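Local coordinates for protein acetylene hydratase Ahy (Pelobacter acetylenicus, PDB 2E7Z) that catalyses the non-redox hydration of acetylene to acetaldehyde, using a tungsten bis(molybdopterin guanine dinucleotide) cofactor and a [4Fe-4S] cluster, at residues Q73-I78 and Q441-T446; I78-A83 and E487-Y492; I617-E622 and C677-G682. All coordinates share one frame; numbering follows the deposited sequence. Where two conformers were deposited one is given.

Interaction 1 of 3, residues Q73-I78 and Q441-T446. With MGD (2-amino-5,6-dimercapto-7-methyl-3,7,8a,9-tetrahydro-8-oxa-1,3,9,10-tetraaza-anthracen-4-one guanosine dinucleotide), chain E.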
# COMPACT_ATOMS: atom_id res chain seq x y z
N GLN A 73 -27.00 -9.65 10.60
CA GLN A 73 -26.49 -8.82 11.69
C GLN A 73 -27.13 -9.21 13.02
O GLN A 73 -28.01 -8.50 13.55
CB GLN A 73 -26.69 -7.34 11.37
CG GLN A 73 -25.95 -6.95 10.07
CD GLN A 73 -24.46 -7.30 10.13
OE1 GLN A 73 -23.72 -6.72 10.93
NE2 GLN A 73 -24.02 -8.26 9.30
N ARG A 74 -26.73 -10.37 13.52
CA ARG A 74 -27.23 -10.85 14.81
C ARG A 74 -26.00 -11.20 15.63
O ARG A 74 -25.34 -12.21 15.36
CB ARG A 74 -28.11 -12.08 14.64
CG ARG A 74 -29.13 -12.21 15.77
CD ARG A 74 -29.98 -13.43 15.53
NE ARG A 74 -30.88 -13.61 16.67
CZ ARG A 74 -30.73 -14.50 17.64
NH1 ARG A 74 -29.72 -15.37 17.63
NH2 ARG A 74 -31.62 -14.55 18.63
N TRP A 75 -25.68 -10.32 16.57
CA TRP A 75 -24.40 -10.35 17.27
C TRP A 75 -24.62 -10.49 18.77
O TRP A 75 -25.59 -9.91 19.32
CB TRP A 75 -23.66 -9.04 16.99
CG TRP A 75 -23.28 -8.85 15.55
CD1 TRP A 75 -23.89 -8.07 14.63
CD2 TRP A 75 -22.20 -9.51 14.87
NE1 TRP A 75 -23.25 -8.17 13.41
CE2 TRP A 75 -22.21 -9.06 13.52
CE3 TRP A 75 -21.23 -10.43 15.26
CZ2 TRP A 75 -21.25 -9.49 12.57
CZ3 TRP A 75 -20.27 -10.86 14.30
CH2 TRP A 75 -20.32 -10.39 12.99
N GLU A 76 -23.76 -11.27 19.43
CA GLU A 76 -23.77 -11.34 20.90
C GLU A 76 -22.37 -11.17 21.44
O GLU A 76 -21.41 -11.82 20.97
CB GLU A 76 -24.35 -12.67 21.38
CG GLU A 76 -24.49 -12.73 22.89
CD GLU A 76 -25.24 -13.95 23.38
OE1 GLU A 76 -26.42 -14.15 22.99
OE2 GLU A 76 -24.66 -14.68 24.21
N ARG A 77 -22.21 -10.27 22.40
CA ARG A 77 -20.94 -10.12 23.10
C ARG A 77 -20.47 -11.44 23.75
O ARG A 77 -21.23 -12.15 24.38
CB ARG A 77 -20.99 -8.99 24.15
CG ARG A 77 -19.57 -8.60 24.62
CD ARG A 77 -19.60 -7.56 25.75
NE ARG A 77 -20.11 -6.28 25.30
CZ ARG A 77 -20.25 -5.25 26.14
NH1 ARG A 77 -19.85 -5.37 27.41
NH2 ARG A 77 -20.75 -4.10 25.70
N ILE A 78 -19.18 -11.77 23.55
CA ILE A 78 -18.55 -12.88 24.26
C ILE A 78 -17.19 -12.45 24.81
O ILE A 78 -16.75 -11.34 24.54
CB ILE A 78 -18.44 -14.22 23.43
CG1 ILE A 78 -17.75 -14.02 22.07
CG2 ILE A 78 -19.80 -14.93 23.34
CD1 ILE A 78 -17.28 -15.35 21.46
N GLN A 441 -11.63 -2.02 14.51
CA GLN A 441 -12.16 -1.03 15.47
C GLN A 441 -13.65 -0.79 15.30
O GLN A 441 -14.29 -0.25 16.20
CB GLN A 441 -11.38 0.27 15.31
CG GLN A 441 -9.92 0.14 15.77
CD GLN A 441 -9.03 1.37 15.54
OE1 GLN A 441 -7.93 1.43 16.12
NE2 GLN A 441 -9.47 2.30 14.72
N PHE A 442 -14.20 -1.16 14.15
CA PHE A 442 -15.61 -0.90 13.83
C PHE A 442 -16.25 -2.08 13.13
O PHE A 442 -15.54 -2.97 12.63
CB PHE A 442 -15.69 0.37 12.98
CG PHE A 442 -15.26 1.61 13.73
CD1 PHE A 442 -16.16 2.26 14.58
CD2 PHE A 442 -13.96 2.07 13.66
CE1 PHE A 442 -15.76 3.37 15.32
CE2 PHE A 442 -13.54 3.18 14.39
CZ PHE A 442 -14.46 3.82 15.25
N MET A 443 -17.58 -2.08 13.10
CA MET A 443 -18.35 -3.06 12.35
C MET A 443 -18.31 -2.69 10.86
O MET A 443 -19.28 -2.23 10.28
CB MET A 443 -19.77 -3.16 12.92
CG MET A 443 -20.64 -4.27 12.36
SD MET A 443 -19.97 -5.98 12.49
CE MET A 443 -20.16 -6.33 14.23
N THR A 444 -17.15 -2.89 10.26
CA THR A 444 -16.93 -2.58 8.86
C THR A 444 -17.72 -3.54 7.97
O THR A 444 -18.24 -4.56 8.44
CB THR A 444 -15.44 -2.72 8.50
OG1 THR A 444 -15.12 -4.11 8.59
CG2 THR A 444 -14.59 -1.90 9.44
N PRO A 445 -17.83 -3.23 6.67
CA PRO A 445 -18.48 -4.15 5.78
C PRO A 445 -17.88 -5.56 5.82
O PRO A 445 -18.60 -6.53 5.74
CB PRO A 445 -18.33 -3.47 4.41
CG PRO A 445 -18.34 -1.96 4.76
CD PRO A 445 -17.53 -1.92 6.03
N THR A 446 -16.56 -5.65 5.98
CA THR A 446 -15.91 -6.96 6.15
C THR A 446 -16.28 -7.60 7.49
O THR A 446 -16.60 -8.78 7.54
CB THR A 446 -14.38 -6.79 6.04
OG1 THR A 446 -14.10 -6.25 4.76
CG2 THR A 446 -13.72 -8.14 6.16
PB MGD E . -8.87 -0.26 4.58
O1B MGD E . -9.23 -1.20 3.46
O2B MGD E . -9.66 0.98 4.80
O3B MGD E . -7.35 0.22 4.48
O3A MGD E . -5.62 -0.67 2.88
PA MGD E . -5.96 -0.59 4.46
O1A MGD E . -4.99 0.28 5.20
O2A MGD E . -6.17 -2.01 4.89
O5' MGD E . -8.91 -1.15 5.92
C5' MGD E . -8.24 -0.69 7.08
C4' MGD E . -9.03 -1.21 8.27
O4' MGD E . -8.22 -1.02 9.43
C3' MGD E . -10.29 -0.40 8.57
O3' MGD E . -11.42 -1.29 8.58
C2' MGD E . -10.07 0.26 9.94
O2' MGD E . -11.23 0.39 10.79
C1' MGD E . -9.07 -0.68 10.55
N9 MGD E . -8.14 -0.11 11.55
C8 MGD E . -7.55 1.11 11.52
N7 MGD E . -6.69 1.25 12.54
C5 MGD E . -6.68 0.07 13.20
C6 MGD E . -6.00 -0.49 14.35
O6 MGD E . -5.17 0.18 15.00
N1 MGD E . -6.30 -1.77 14.65
C2 MGD E . -7.21 -2.51 14.04
N2 MGD E . -7.40 -3.80 14.45
N3 MGD E . -7.87 -2.06 12.98
C4 MGD E . -7.63 -0.81 12.54
C10 MGD E . -4.93 0.43 2.30
C11 MGD E . -4.42 -0.04 0.95
O11 MGD E . -5.59 -0.24 0.15
C12 MGD E . -3.53 1.01 0.34
S12 MGD E . -2.21 1.59 1.26
C13 MGD E . -3.72 1.43 -0.92
S13 MGD E . -2.80 2.70 -1.61
C14 MGD E . -4.75 0.84 -1.83
N15 MGD E . -5.85 1.77 -2.09
C16 MGD E . -6.87 1.23 -2.81
C17 MGD E . -7.71 1.98 -3.75
O17 MGD E . -7.50 3.20 -3.94
N18 MGD E . -8.68 1.32 -4.40
C19 MGD E . -8.92 -0.01 -4.23
N19 MGD E . -9.92 -0.62 -4.90
N20 MGD E . -8.21 -0.75 -3.37
C21 MGD E . -7.20 -0.20 -2.68
N22 MGD E . -6.48 -0.97 -1.85
C23 MGD E . -5.28 -0.47 -1.22
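M443, in the conformer described here (it has a second), lays its terminal methyl over one face of the W75 indole. The side chains come from opposite directions, W75 from strand 75-77 and M443 from the loop after strand 435-440. M443 CE lies 3.7 Å from the centroid of the five-membered ring, 20° off the ring normal, in a CH-pi contact. M443 CE comes closest to W75 CE2, at 3.5 Å. M443 SD stands toward the six-membered ring, near W75 CZ2, 4.4 Å from the centroid and oblique to it, a Met-aromatic contact. M443 CG stands anti to the backbone N (chi1 -173°), and two further bends set CE over the indole.

From its own segment, W75 NE1 donates to Q73 OE1 at 2.9 Å, almost straight and in the plane of the ring. The donor stands above the amide plane of Q73, not on a lone pair. Q73 NE2 is bonded to the carbonyls of G71 and Q448. L63 and V453 touch both W75 and M443.

In the same loop Q441, two residues before M443, lies by the guanine of MGD, and T444, next after M443, packs its CG2 near the ribose O3'. No hydrogen bond joins the segments. In this conformer the contact rests on dispersion and weak CH-pi and sulfur-aromatic attraction, while the polar edge of the indole is satisfied by Q73.

Interaction 2 of 3, residues I78-A83 and E487-Y492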
# COMPACT_ATOMS: atom_id res chain seq x y z
N ILE A 78 -19.18 -11.77 23.55
CA ILE A 78 -18.55 -12.88 24.26
C ILE A 78 -17.19 -12.45 24.81
O ILE A 78 -16.75 -11.34 24.54
CB ILE A 78 -18.44 -14.22 23.43
CG1 ILE A 78 -17.75 -14.02 22.07
CG2 ILE A 78 -19.80 -14.93 23.34
CD1 ILE A 78 -17.28 -15.35 21.46
N SER A 79 -16.55 -13.33 25.57
CA SER A 79 -15.23 -13.04 26.14
C SER A 79 -14.16 -13.29 25.11
O SER A 79 -14.37 -14.07 24.19
CB SER A 79 -14.97 -13.95 27.35
OG SER A 79 -14.93 -15.33 26.98
N TRP A 80 -13.00 -12.66 25.27
CA TRP A 80 -11.81 -13.04 24.47
C TRP A 80 -11.50 -14.54 24.60
O TRP A 80 -11.23 -15.23 23.62
CB TRP A 80 -10.60 -12.22 24.88
CG TRP A 80 -10.48 -10.93 24.16
CD1 TRP A 80 -10.94 -9.70 24.57
CD2 TRP A 80 -9.89 -10.72 22.86
NE1 TRP A 80 -10.66 -8.74 23.61
CE2 TRP A 80 -10.01 -9.34 22.55
CE3 TRP A 80 -9.27 -11.56 21.94
CZ2 TRP A 80 -9.51 -8.79 21.38
CZ3 TRP A 80 -8.77 -11.00 20.75
CH2 TRP A 80 -8.89 -9.64 20.49
N ASP A 81 -11.57 -15.05 25.84
CA ASP A 81 -11.23 -16.43 26.09
C ASP A 81 -12.13 -17.39 25.30
O ASP A 81 -11.66 -18.34 24.66
CB ASP A 81 -11.33 -16.71 27.61
CG ASP A 81 -10.84 -18.10 28.00
OD1 ASP A 81 -9.68 -18.43 27.65
OD2 ASP A 81 -11.59 -18.85 28.69
N GLN A 82 -13.45 -17.13 25.34
CA GLN A 82 -14.39 -17.98 24.63
C GLN A 82 -14.26 -17.82 23.11
O GLN A 82 -14.29 -18.80 22.36
CB GLN A 82 -15.82 -17.72 25.07
CG GLN A 82 -16.81 -18.71 24.47
CD GLN A 82 -16.61 -20.15 24.97
OE1 GLN A 82 -16.06 -20.40 26.06
NE2 GLN A 82 -17.09 -21.11 24.19
N ALA A 83 -14.08 -16.57 22.66
CA ALA A 83 -13.89 -16.33 21.23
C ALA A 83 -12.68 -17.08 20.71
O ALA A 83 -12.77 -17.75 19.71
CB ALA A 83 -13.74 -14.83 20.95
N GLU A 487 -12.50 -3.75 26.23
CA GLU A 487 -11.71 -4.97 26.14
C GLU A 487 -10.90 -4.99 24.84
O GLU A 487 -10.58 -6.06 24.34
CB GLU A 487 -12.62 -6.20 26.24
CG GLU A 487 -12.93 -6.60 27.67
CD GLU A 487 -11.80 -7.39 28.28
OE1 GLU A 487 -11.63 -8.58 27.91
OE2 GLU A 487 -11.08 -6.82 29.14
N ALA A 488 -10.54 -3.81 24.33
CA ALA A 488 -9.67 -3.80 23.12
C ALA A 488 -8.30 -4.37 23.46
O ALA A 488 -7.76 -4.11 24.53
CB ALA A 488 -9.57 -2.38 22.61
N LYS A 489 -7.76 -5.16 22.56
CA LYS A 489 -6.50 -5.81 22.83
C LYS A 489 -5.58 -5.60 21.64
O LYS A 489 -6.01 -5.27 20.55
CB LYS A 489 -6.67 -7.33 23.05
CG LYS A 489 -7.60 -7.77 24.15
CD LYS A 489 -7.04 -7.54 25.52
CE LYS A 489 -8.05 -8.00 26.59
NZ LYS A 489 -7.67 -7.46 27.91
N ASP A 490 -4.31 -5.86 21.89
CA ASP A 490 -3.31 -5.72 20.84
C ASP A 490 -3.19 -6.92 19.89
O ASP A 490 -3.66 -8.02 20.21
CB ASP A 490 -1.96 -5.36 21.46
CG ASP A 490 -1.29 -6.52 22.12
OD1 ASP A 490 -0.68 -7.30 21.38
OD2 ASP A 490 -1.32 -6.63 23.36
N GLU A 491 -2.56 -6.71 18.74
CA GLU A 491 -2.55 -7.74 17.72
C GLU A 491 -1.78 -8.96 18.18
O GLU A 491 -2.13 -10.09 17.81
CB GLU A 491 -1.93 -7.17 16.44
CG GLU A 491 -2.15 -8.04 15.22
CD GLU A 491 -1.41 -7.48 14.01
OE1 GLU A 491 -0.64 -6.49 14.19
OE2 GLU A 491 -1.57 -8.02 12.89
N TYR A 492 -0.72 -8.74 18.97
CA TYR A 492 0.05 -9.89 19.46
C TYR A 492 -0.72 -10.71 20.47
O TYR A 492 -0.59 -11.94 20.46
CB TYR A 492 1.40 -9.45 20.03
CG TYR A 492 2.21 -10.65 20.52
CD1 TYR A 492 2.55 -11.69 19.65
CD2 TYR A 492 2.56 -10.79 21.86
CE1 TYR A 492 3.25 -12.82 20.10
CE2 TYR A 492 3.28 -11.91 22.30
CZ TYR A 492 3.60 -12.91 21.43
OH TYR A 492 4.27 -14.01 21.90
O HOH W 1 -13.43 -10.38 27.09
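The backbones come nearest at W80 and E487, where the CA atoms are 8.2 Å apart, and the W80 side chain bridges that gap from the first turn of helix 80-98. W80 NE1 donates to the carbonyl O of E487 at 2.8 Å. The donor lies nearly in line with the C=O bond, but the N-H is bent, with an angle of 151° at the hydrogen. The oxygen is tilted a little from the indole plane.

K489 lies over one face of the ring. Its CG is 3.6 Å from the centroid of the five-membered ring of W80, a CH-pi contact, and K489 CB packs near W80 CZ2. The bend at chi2 (-73°) brings K489 CE back alongside W80 CD1, and NZ then turns away to a long salt bridge with E487 OE2. The E487 carboxylate is turned steeply to the indole, with OE1 3.6 Å from W80 CD1. A water joins the two segments as well: it accepts from W80 N at 2.9 Å and donates to E487 OE1. Y493 meets the ring of W80 edge-to-face, and L454 and P455 also touch it. A leucine in place of W80 would probably leave the E487 carbonyl without its indole donor and the K489 methylenes without a flat surface to lie on.

S79 is the N-cap of helix 80-98, with its OG accepting from Q82 N at 2.8 Å. D490 is the N-cap of helix 491-501: its OD1 accepts from Y493 N, and weakly from Y492 N. The arrangement joins the first turn of helix 80-98 to the loop that leads into helix 491-501, beside strand 452-455, in the molybdopterin oxidoreductase region of a DMSO reductase family enzyme, with Y439 and D457 of the cofactor site close by.

Interaction 3 of 3, residues I617-E622 and C677-G682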
# COMPACT_ATOMS: atom_id res chain seq x y z
N ILE A 617 -17.01 14.74 13.24
CA ILE A 617 -16.38 15.89 12.60
C ILE A 617 -15.68 15.55 11.29
O ILE A 617 -15.82 16.28 10.31
CB ILE A 617 -15.44 16.66 13.60
CG1 ILE A 617 -14.89 17.96 12.98
CG2 ILE A 617 -14.34 15.75 14.16
CD1 ILE A 617 -14.35 18.96 14.00
N LEU A 618 -14.96 14.42 11.25
CA LEU A 618 -14.27 14.08 10.02
C LEU A 618 -15.24 13.73 8.88
O LEU A 618 -15.07 14.21 7.74
CB LEU A 618 -13.29 12.92 10.28
CG LEU A 618 -12.12 13.30 11.20
CD1 LEU A 618 -11.32 12.04 11.56
CD2 LEU A 618 -11.19 14.31 10.53
N ARG A 619 -16.25 12.91 9.19
CA ARG A 619 -17.28 12.56 8.19
C ARG A 619 -17.98 13.80 7.65
O ARG A 619 -18.27 13.89 6.46
CB ARG A 619 -18.31 11.58 8.76
CG ARG A 619 -19.48 11.24 7.83
CD ARG A 619 -19.07 10.52 6.52
NE ARG A 619 -20.28 10.29 5.72
CZ ARG A 619 -21.18 9.34 5.96
NH1 ARG A 619 -21.02 8.48 6.97
NH2 ARG A 619 -22.26 9.25 5.19
N ASP A 620 -18.21 14.76 8.54
CA ASP A 620 -18.91 16.00 8.16
C ASP A 620 -18.14 16.85 7.14
O ASP A 620 -18.76 17.61 6.39
CB ASP A 620 -19.21 16.84 9.40
CG ASP A 620 -20.37 16.31 10.21
OD1 ASP A 620 -21.07 15.39 9.74
OD2 ASP A 620 -20.61 16.84 11.33
N ALA A 621 -16.81 16.74 7.13
CA ALA A 621 -15.95 17.50 6.21
C ALA A 621 -16.08 17.10 4.74
O ALA A 621 -15.86 17.91 3.83
CB ALA A 621 -14.48 17.42 6.66
N GLU A 622 -16.39 15.82 4.51
CA GLU A 622 -16.72 15.33 3.17
C GLU A 622 -17.72 14.18 3.36
O GLU A 622 -17.32 13.01 3.39
CB GLU A 622 -15.46 14.87 2.44
CG GLU A 622 -15.63 14.70 0.93
CD GLU A 622 -15.77 16.02 0.20
OE1 GLU A 622 -14.75 16.71 0.01
OE2 GLU A 622 -16.91 16.37 -0.18
N CYS A 677 -21.05 3.78 4.49
CA CYS A 677 -21.97 4.59 5.30
C CYS A 677 -22.22 3.91 6.64
O CYS A 677 -23.22 3.21 6.80
CB CYS A 677 -23.29 4.75 4.53
SG CYS A 677 -23.10 5.19 2.74
N PRO A 678 -21.31 4.10 7.62
CA PRO A 678 -21.40 3.43 8.92
C PRO A 678 -22.65 3.73 9.73
O PRO A 678 -22.96 3.00 10.67
CB PRO A 678 -20.15 3.93 9.66
CG PRO A 678 -19.20 4.32 8.57
CD PRO A 678 -20.08 4.90 7.50
N GLU A 679 -23.36 4.80 9.36
CA GLU A 679 -24.61 5.17 10.02
C GLU A 679 -25.74 4.23 9.63
O GLU A 679 -26.74 4.15 10.31
CB GLU A 679 -24.97 6.63 9.69
CG GLU A 679 -25.39 6.86 8.23
CD GLU A 679 -24.24 7.22 7.29
OE1 GLU A 679 -24.50 7.84 6.23
OE2 GLU A 679 -23.08 6.89 7.58
N GLN A 680 -25.58 3.48 8.54
CA GLN A 680 -26.65 2.60 8.07
C GLN A 680 -26.66 1.29 8.82
O GLN A 680 -25.64 0.91 9.42
CB GLN A 680 -26.49 2.31 6.57
CG GLN A 680 -26.64 3.54 5.68
CD GLN A 680 -26.46 3.21 4.23
OE1 GLN A 680 -26.26 2.05 3.87
NE2 GLN A 680 -26.50 4.21 3.40
N GLU A 681 -27.78 0.57 8.77
CA GLU A 681 -27.80 -0.81 9.26
C GLU A 681 -26.87 -1.65 8.36
O GLU A 681 -26.70 -1.37 7.17
CB GLU A 681 -29.23 -1.37 9.28
CG GLU A 681 -30.17 -0.60 10.20
CD GLU A 681 -29.67 -0.57 11.64
OE1 GLU A 681 -29.40 -1.65 12.20
OE2 GLU A 681 -29.55 0.54 12.20
N GLY A 682 -26.23 -2.65 8.95
CA GLY A 682 -25.38 -3.55 8.17
C GLY A 682 -26.19 -4.66 7.53
O GLY A 682 -27.44 -4.69 7.62
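R619 NH1 is shared between two oxygens, OE2 of E679 and the backbone O of H613. Its bond to E679 OE2 is 2.7 Å and nearly straight, with an angle of 166° at the hydrogen. That oxygen lies in the guanidinium plane. R619 NH2 makes the second bond, to E679 OE1 at 2.8 Å. The result is an end-on, two-nitrogen salt bridge, with one nitrogen to each carboxylate oxygen. Both oxygens are met on their syn sides, but from out of the carboxylate plane. The two flat groups are not coplanar, since their planes are 39° apart, and the side chains cross at about a right angle.

With chi1 near 176° the R619 chain runs out from the helix, and a turn at chi2 carries the guanidinium across to the loop. The E679 chain bends at chi2, which turns its carboxylate back toward the guanidinium. P678 CD lies 3.7 Å from R619 NH1. R619 NE donates to the carbonyl of P623, so a third nitrogen of the group is bonded. These several bonds fix its rotation.

The acidic partner sits in a type I beta turn from C677 to Q680, closed by Q680 N to C677 O at 2.9 Å. The ion pair thus ties the short, weakly bonded helix 617-621 to a turn after strand 668-671, within the molybdopterin dinucleotide-binding domain, a double-psi beta-barrel family.

Interactions 1 and 2 cross along the chain: their first segments meet at I78, where strand 75-77 gives way to helix 80-98, and their centres are about 14 Å apart. Interaction 1 also meets interaction 3, whose centre is about 17 Å away: Q73 CG packs against G682 C at 3.4 Å. This touch joins the molybdopterin oxidoreductase region to the dinucleotide-binding domain. Interactions 2 and 3 do not touch, and their nearest atoms are about 18 Å apart. The cofactor lies near all three. Segment 441-446 contacts MGD directly, while the side chains of W80 in interaction 2 and P678 in interaction 3 are each about 9 Å from a bound MGD.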